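Local coordinates for peptidoglycan-recognition protein LB (Drosophila melanogaster, PDB 7NSZ) that hydrolyses the amide link between N-acetylmuramoyl residues and L-amino acids in bacterial peptidoglycan, using one zinc ion, and so probably scavenges biologically active peptidoglycan by cutting it into inactive fragments, at residues I145-V157 and F168-I180. The protein carries 1 engineered substitution. Residues are numbered along the deposited sequence; the frame is centred on the assembly and turned at random.
Sequences IDPAYKLLGHRQV and FAEISSWPHFTHI. With ZN (zinc ion), chain B; EPE (4-(2-hydroxyethyl)-1-piperazine ethanesulfonic acid), chain C.
With chi1 at 69°, CG of Y149 sits between its own backbone N and carbonyl carbon, while H176 keeps CG beside its N (chi1 -66°); these torsions bring the rings together, face on face in an offset stack, planes 3° apart. The imidazole is also pinned at its edge: ND1 of H176 donates to a lone pair of Y149 O at 2.7 Å. An ordered water joins Y149 OH to P175 O. Next along, L151 N gives a nearly straight bond to H176 O at 3.0 Å, though from above the carbonyl plane, and T178 N returns a more bent bond to L151 O, while L151 CD2 packs on W174 CB at 3.6 Å. Beyond the strand, Q156 is gripped at both amide atoms: OE1 accepts from G153 N, and NE2 reaches T178 O at 2.9 Å as well as the sulfonate of the bound buffer molecule. R155 CD stands over the centre of the F168 ring, 3.6 Å from its centroid, a CH-pi contact, while R155 NH2 is hydrogen-bonded to E161 O. Overall, the segment after helix 165-171 forms a single beta bridge, L151 to F177, along the outermost strand 149-153 of the PGRP/amidase-2 mixed sheet, and the chain running on from that strand carries the zinc ligand H154.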
loop_
_atom_site.group_PDB
_atom_site.type_symbol
_atom_site.label_atom_id
_atom_site.label_comp_id
_atom_site.label_asym_id
_atom_site.label_seq_id
_atom_site.Cartn_x
_atom_site.Cartn_y
_atom_site.Cartn_z
ATOM N N ILE A 145 1.397 -9.122 -10.148
ATOM C CA ILE A 145 2.732 -8.610 -9.741
ATOM C C ILE A 145 3.803 -9.433 -10.455
ATOM O O ILE A 145 3.685 -10.682 -10.450
ATOM C CB ILE A 145 2.902 -8.686 -8.217
ATOM C CG1 ILE A 145 1.851 -7.842 -7.524
ATOM C CG2 ILE A 145 4.313 -8.255 -7.883
ATOM C CD1 ILE A 145 1.889 -7.876 -6.040
ATOM N N ASP A 146 4.746 -8.792 -11.114
ATOM C CA ASP A 146 5.831 -9.510 -11.803
ATOM C C ASP A 146 6.500 -10.460 -10.818
ATOM O O ASP A 146 6.805 -10.100 -9.694
ATOM C CB ASP A 146 6.786 -8.481 -12.380
ATOM C CG ASP A 146 7.718 -9.088 -13.392
ATOM O OD1 ASP A 146 7.513 -8.757 -14.581
ATOM O OD2 ASP A 146 8.599 -9.906 -12.962
ATOM N N PRO A 147 6.788 -11.725 -11.209
ATOM C CA PRO A 147 7.515 -12.628 -10.327
ATOM C C PRO A 147 8.913 -12.136 -9.931
ATOM O O PRO A 147 9.340 -12.533 -8.905
ATOM C CB PRO A 147 7.627 -13.948 -11.118
ATOM C CG PRO A 147 7.349 -13.568 -12.546
ATOM C CD PRO A 147 6.469 -12.331 -12.509
ATOM N N ALA A 148 9.501 -11.250 -10.719
ATOM C CA ALA A 148 10.775 -10.563 -10.398
ATOM C C ALA A 148 10.545 -9.110 -9.980
ATOM O O ALA A 148 11.421 -8.247 -10.214
ATOM C CB ALA A 148 11.693 -10.619 -11.588
ATOM N N TYR A 149 9.452 -8.870 -9.254
ATOM C CA TYR A 149 9.157 -7.491 -8.795
ATOM C C TYR A 149 10.323 -6.953 -7.965
ATOM O O TYR A 149 11.037 -7.683 -7.250
ATOM C CB TYR A 149 7.810 -7.459 -8.060
ATOM C CG TYR A 149 7.821 -8.160 -6.740
ATOM C CD1 TYR A 149 8.112 -7.501 -5.562
ATOM C CD2 TYR A 149 7.553 -9.524 -6.651
ATOM C CE1 TYR A 149 8.200 -8.156 -4.359
ATOM C CE2 TYR A 149 7.604 -10.186 -5.436
ATOM C CZ TYR A 149 7.899 -9.503 -4.275
ATOM O OH TYR A 149 7.965 -10.098 -3.041
ATOM N N LYS A 150 10.410 -5.630 -7.972
ATOM C CA LYS A 150 11.296 -4.907 -7.043
ATOM C C LYS A 150 10.466 -4.288 -5.928
ATOM O O LYS A 150 9.423 -3.623 -6.239
ATOM C CB LYS A 150 12.120 -3.835 -7.735
ATOM C CG LYS A 150 13.178 -4.440 -8.645
ATOM C CD LYS A 150 13.858 -3.436 -9.546
ATOM C CE LYS A 150 14.811 -4.119 -10.495
ATOM N NZ LYS A 150 14.132 -4.527 -11.753
ATOM N N LEU A 151 10.874 -4.471 -4.695
ATOM C CA LEU A 151 10.225 -3.925 -3.493
ATOM C C LEU A 151 10.949 -2.654 -3.049
ATOM O O LEU A 151 12.204 -2.711 -2.821
ATOM C CB LEU A 151 10.202 -5.004 -2.390
ATOM C CG LEU A 151 9.595 -4.562 -1.069
ATOM C CD1 LEU A 151 8.071 -4.525 -1.190
ATOM C CD2 LEU A 151 10.034 -5.513 0.025
ATOM N N LEU A 152 10.189 -1.566 -2.842
ATOM C CA LEU A 152 10.759 -0.259 -2.421
ATOM C C LEU A 152 9.904 0.365 -1.337
ATOM O O LEU A 152 8.730 0.030 -1.217
ATOM C CB LEU A 152 10.770 0.709 -3.610
ATOM C CG LEU A 152 11.521 0.294 -4.846
ATOM C CD1 LEU A 152 11.174 1.247 -6.004
ATOM C CD2 LEU A 152 13.031 0.269 -4.604
ATOM N N GLY A 153 10.467 1.199 -0.503
ATOM C CA GLY A 153 9.701 2.130 0.306
ATOM C C GLY A 153 9.545 3.439 -0.438
ATOM O O GLY A 153 10.364 3.809 -1.284
ATOM N N HIS A 154 8.492 4.153 -0.115
ATOM C CA HIS A 154 8.234 5.481 -0.708
ATOM C C HIS A 154 9.444 6.410 -0.639
ATOM O O HIS A 154 9.722 7.062 -1.636
ATOM C CB HIS A 154 7.021 6.051 -0.014
ATOM C CG HIS A 154 6.404 7.270 -0.614
ATOM N ND1 HIS A 154 5.327 7.879 -0.049
ATOM C CD2 HIS A 154 6.777 8.083 -1.620
ATOM C CE1 HIS A 154 5.036 8.975 -0.721
ATOM N NE2 HIS A 154 5.862 9.106 -1.708
ATOM N N ARG A 155 10.163 6.380 0.480
ATOM C CA ARG A 155 11.319 7.293 0.696
ATOM C C ARG A 155 12.387 7.032 -0.364
ATOM O O ARG A 155 13.267 7.914 -0.479
ATOM C CB ARG A 155 11.868 7.095 2.101
ATOM C CG ARG A 155 12.367 5.699 2.394
ATOM C CD ARG A 155 13.277 5.609 3.620
ATOM N NE ARG A 155 12.548 6.037 4.798
ATOM C CZ ARG A 155 13.092 6.206 6.002
ATOM N NH1 ARG A 155 14.357 5.862 6.179
ATOM N NH2 ARG A 155 12.393 6.654 7.012
ATOM N N GLN A 156 12.454 5.922 -1.070
ATOM C CA GLN A 156 13.473 5.670 -2.097
ATOM C C GLN A 156 13.170 6.395 -3.392
ATOM O O GLN A 156 14.097 6.479 -4.227
ATOM C CB GLN A 156 13.594 4.167 -2.303
ATOM C CG GLN A 156 14.158 3.492 -1.071
ATOM C CD GLN A 156 14.191 2.005 -1.244
ATOM O OE1 GLN A 156 13.212 1.278 -1.003
ATOM N NE2 GLN A 156 15.298 1.455 -1.698
ATOM N N VAL A 157 11.961 6.942 -3.568
ATOM C CA VAL A 157 11.611 7.564 -4.880
ATOM C C VAL A 157 11.177 9.028 -4.700
ATOM O O VAL A 157 10.911 9.637 -5.748
ATOM C CB VAL A 157 10.580 6.686 -5.624
ATOM C CG1 VAL A 157 11.075 5.237 -5.679
ATOM C CG2 VAL A 157 9.192 6.703 -5.008
ATOM N N PHE A 168 10.731 0.839 7.385
ATOM C CA PHE A 168 11.714 0.811 6.293
ATOM C C PHE A 168 12.779 -0.280 6.584
ATOM O O PHE A 168 13.176 -1.044 5.714
ATOM C CB PHE A 168 12.350 2.177 6.046
ATOM C CG PHE A 168 13.169 2.122 4.779
ATOM C CD1 PHE A 168 12.563 2.003 3.546
ATOM C CD2 PHE A 168 14.555 2.273 4.796
ATOM C CE1 PHE A 168 13.288 1.926 2.376
ATOM C CE2 PHE A 168 15.271 2.209 3.616
ATOM C CZ PHE A 168 14.657 2.071 2.408
ATOM N N ALA A 169 13.306 -0.289 7.817
ATOM C CA ALA A 169 14.332 -1.293 8.177
ATOM C C ALA A 169 13.741 -2.690 8.058
ATOM O O ALA A 169 14.434 -3.630 7.596
ATOM C CB ALA A 169 14.863 -1.015 9.568
ATOM N N GLU A 170 12.488 -2.887 8.435
ATOM C CA GLU A 170 11.827 -4.186 8.307
ATOM C C GLU A 170 11.772 -4.591 6.830
ATOM O O GLU A 170 12.105 -5.732 6.504
ATOM C CB GLU A 170 10.431 -4.092 8.932
ATOM C CG GLU A 170 9.528 -5.297 8.683
ATOM C CD GLU A 170 9.968 -6.644 9.209
ATOM O OE1 GLU A 170 10.683 -6.667 10.262
ATOM O OE2 GLU A 170 9.533 -7.670 8.649
ATOM N N ILE A 171 11.221 -3.734 5.955
ATOM C CA ILE A 171 11.016 -4.173 4.554
ATOM C C ILE A 171 12.359 -4.374 3.870
ATOM O O ILE A 171 12.459 -5.100 2.887
ATOM C CB ILE A 171 10.104 -3.235 3.715
ATOM C CG1 ILE A 171 10.748 -1.877 3.424
ATOM C CG2 ILE A 171 8.760 -3.112 4.420
ATOM C CD1 ILE A 171 9.914 -0.987 2.480
ATOM N N SER A 172 13.392 -3.705 4.414
ATOM C CA SER A 172 14.774 -3.914 3.900
ATOM C C SER A 172 15.191 -5.369 4.068
ATOM O O SER A 172 16.130 -5.772 3.374
ATOM C CB SER A 172 15.799 -2.998 4.486
ATOM O OG SER A 172 15.474 -1.621 4.293
ATOM N N SER A 173 14.501 -6.137 4.902
ATOM C CA SER A 173 14.854 -7.567 5.113
ATOM C C SER A 173 13.951 -8.487 4.299
ATOM O O SER A 173 14.059 -9.710 4.466
ATOM C CB SER A 173 14.743 -7.899 6.572
ATOM O OG SER A 173 13.385 -8.045 6.986
ATOM N N TRP A 174 12.960 -7.957 3.563
ATOM C CA TRP A 174 12.037 -8.787 2.777
ATOM C C TRP A 174 12.682 -9.210 1.464
ATOM O O TRP A 174 13.499 -8.505 0.864
ATOM C CB TRP A 174 10.715 -8.053 2.499
ATOM C CG TRP A 174 9.873 -7.804 3.705
ATOM C CD1 TRP A 174 10.222 -7.987 5.014
ATOM C CD2 TRP A 174 8.579 -7.196 3.722
ATOM N NE1 TRP A 174 9.208 -7.586 5.825
ATOM C CE2 TRP A 174 8.176 -7.105 5.066
ATOM C CE3 TRP A 174 7.680 -6.797 2.713
ATOM C CZ2 TRP A 174 6.954 -6.559 5.456
ATOM C CZ3 TRP A 174 6.473 -6.262 3.093
ATOM C CH2 TRP A 174 6.108 -6.156 4.432
ATOM N N PRO A 175 12.207 -10.346 0.921
ATOM C CA PRO A 175 12.524 -10.718 -0.448
ATOM C C PRO A 175 12.259 -9.559 -1.413
ATOM O O PRO A 175 11.244 -8.858 -1.329
ATOM C CB PRO A 175 11.593 -11.896 -0.794
ATOM C CG PRO A 175 11.031 -12.366 0.509
ATOM C CD PRO A 175 11.258 -11.281 1.540
ATOM N N HIS A 176 13.133 -9.423 -2.365
ATOM C CA HIS A 176 12.965 -8.535 -3.539
ATOM C C HIS A 176 13.259 -7.071 -3.185
ATOM O O HIS A 176 13.186 -6.246 -4.101
ATOM C CB HIS A 176 11.563 -8.666 -4.162
ATOM C CG HIS A 176 11.286 -9.999 -4.771
ATOM N ND1 HIS A 176 11.091 -10.143 -6.106
ATOM C CD2 HIS A 176 11.178 -11.234 -4.221
ATOM C CE1 HIS A 176 10.866 -11.444 -6.374
ATOM N NE2 HIS A 176 10.924 -12.109 -5.230
ATOM N N PHE A 177 13.597 -6.743 -1.954
ATOM C CA PHE A 177 13.996 -5.368 -1.598
ATOM C C PHE A 177 15.214 -4.990 -2.417
ATOM O O PHE A 177 16.134 -5.824 -2.602
ATOM C CB PHE A 177 14.310 -5.273 -0.115
ATOM C CG PHE A 177 14.744 -3.885 0.255
ATOM C CD1 PHE A 177 13.827 -2.842 0.386
ATOM C CD2 PHE A 177 16.096 -3.613 0.444
ATOM C CE1 PHE A 177 14.261 -1.554 0.644
ATOM C CE2 PHE A 177 16.512 -2.314 0.714
ATOM C CZ PHE A 177 15.594 -1.303 0.852
ATOM N N THR A 178 15.236 -3.776 -2.912
ATOM C CA THR A 178 16.405 -3.300 -3.656
ATOM C C THR A 178 16.602 -1.810 -3.489
ATOM O O THR A 178 15.754 -1.098 -2.942
ATOM C CB THR A 178 16.288 -3.661 -5.135
ATOM O OG1 THR A 178 17.538 -3.472 -5.806
ATOM C CG2 THR A 178 15.219 -2.864 -5.847
ATOM N N HIS A 179 17.799 -1.354 -3.868
ATOM C CA HIS A 179 18.142 0.081 -3.956
ATOM C C HIS A 179 18.224 0.498 -5.417
ATOM O O HIS A 179 18.852 -0.171 -6.224
ATOM C CB HIS A 179 19.426 0.411 -3.193
ATOM C CG HIS A 179 19.259 0.415 -1.732
ATOM N ND1 HIS A 179 18.874 1.501 -1.008
ATOM C CD2 HIS A 179 19.422 -0.590 -0.851
ATOM C CE1 HIS A 179 18.859 1.183 0.280
ATOM N NE2 HIS A 179 19.170 -0.123 0.391
ATOM N N ILE A 180 17.567 1.621 -5.736
ATOM C CA ILE A 180 17.580 2.232 -7.080
ATOM C C ILE A 180 19.039 2.498 -7.526
ATOM O O ILE A 180 19.358 2.161 -8.657
ATOM C CB ILE A 180 16.719 3.518 -7.114
ATOM C CG1 ILE A 180 15.242 3.246 -6.772
ATOM C CG2 ILE A 180 16.890 4.203 -8.465
ATOM C CD1 ILE A 180 14.556 2.403 -7.768
HETATM ZN ZN ZN B . 4.133 6.932 1.347
HETATM N N1 EPE C . 17.238 8.045 -1.625
HETATM C C2 EPE C . 18.095 8.982 -0.860
HETATM C C3 EPE C . 17.278 10.032 -0.142
HETATM N N4 EPE C . 16.363 10.735 -1.060
HETATM C C5 EPE C . 15.533 9.784 -1.790
HETATM C C6 EPE C . 16.384 8.803 -2.546
HETATM C C7 EPE C . 15.546 11.718 -0.327
HETATM C C8 EPE C . 15.030 12.879 -1.157
HETATM O O8 EPE C . 14.608 12.561 -2.479
HETATM C C9 EPE C . 18.030 7.029 -2.346
HETATM C C10 EPE C . 17.143 5.841 -2.746
HETATM S S EPE C . 18.069 4.409 -3.200
HETATM O O1S EPE C . 17.112 3.308 -3.269
HETATM O O2S EPE C . 18.979 4.132 -2.023
HETATM O O3S EPE C . 18.738 4.648 -4.436
HETATM O O HOH W 1 8.670 -9.090 -0.646
#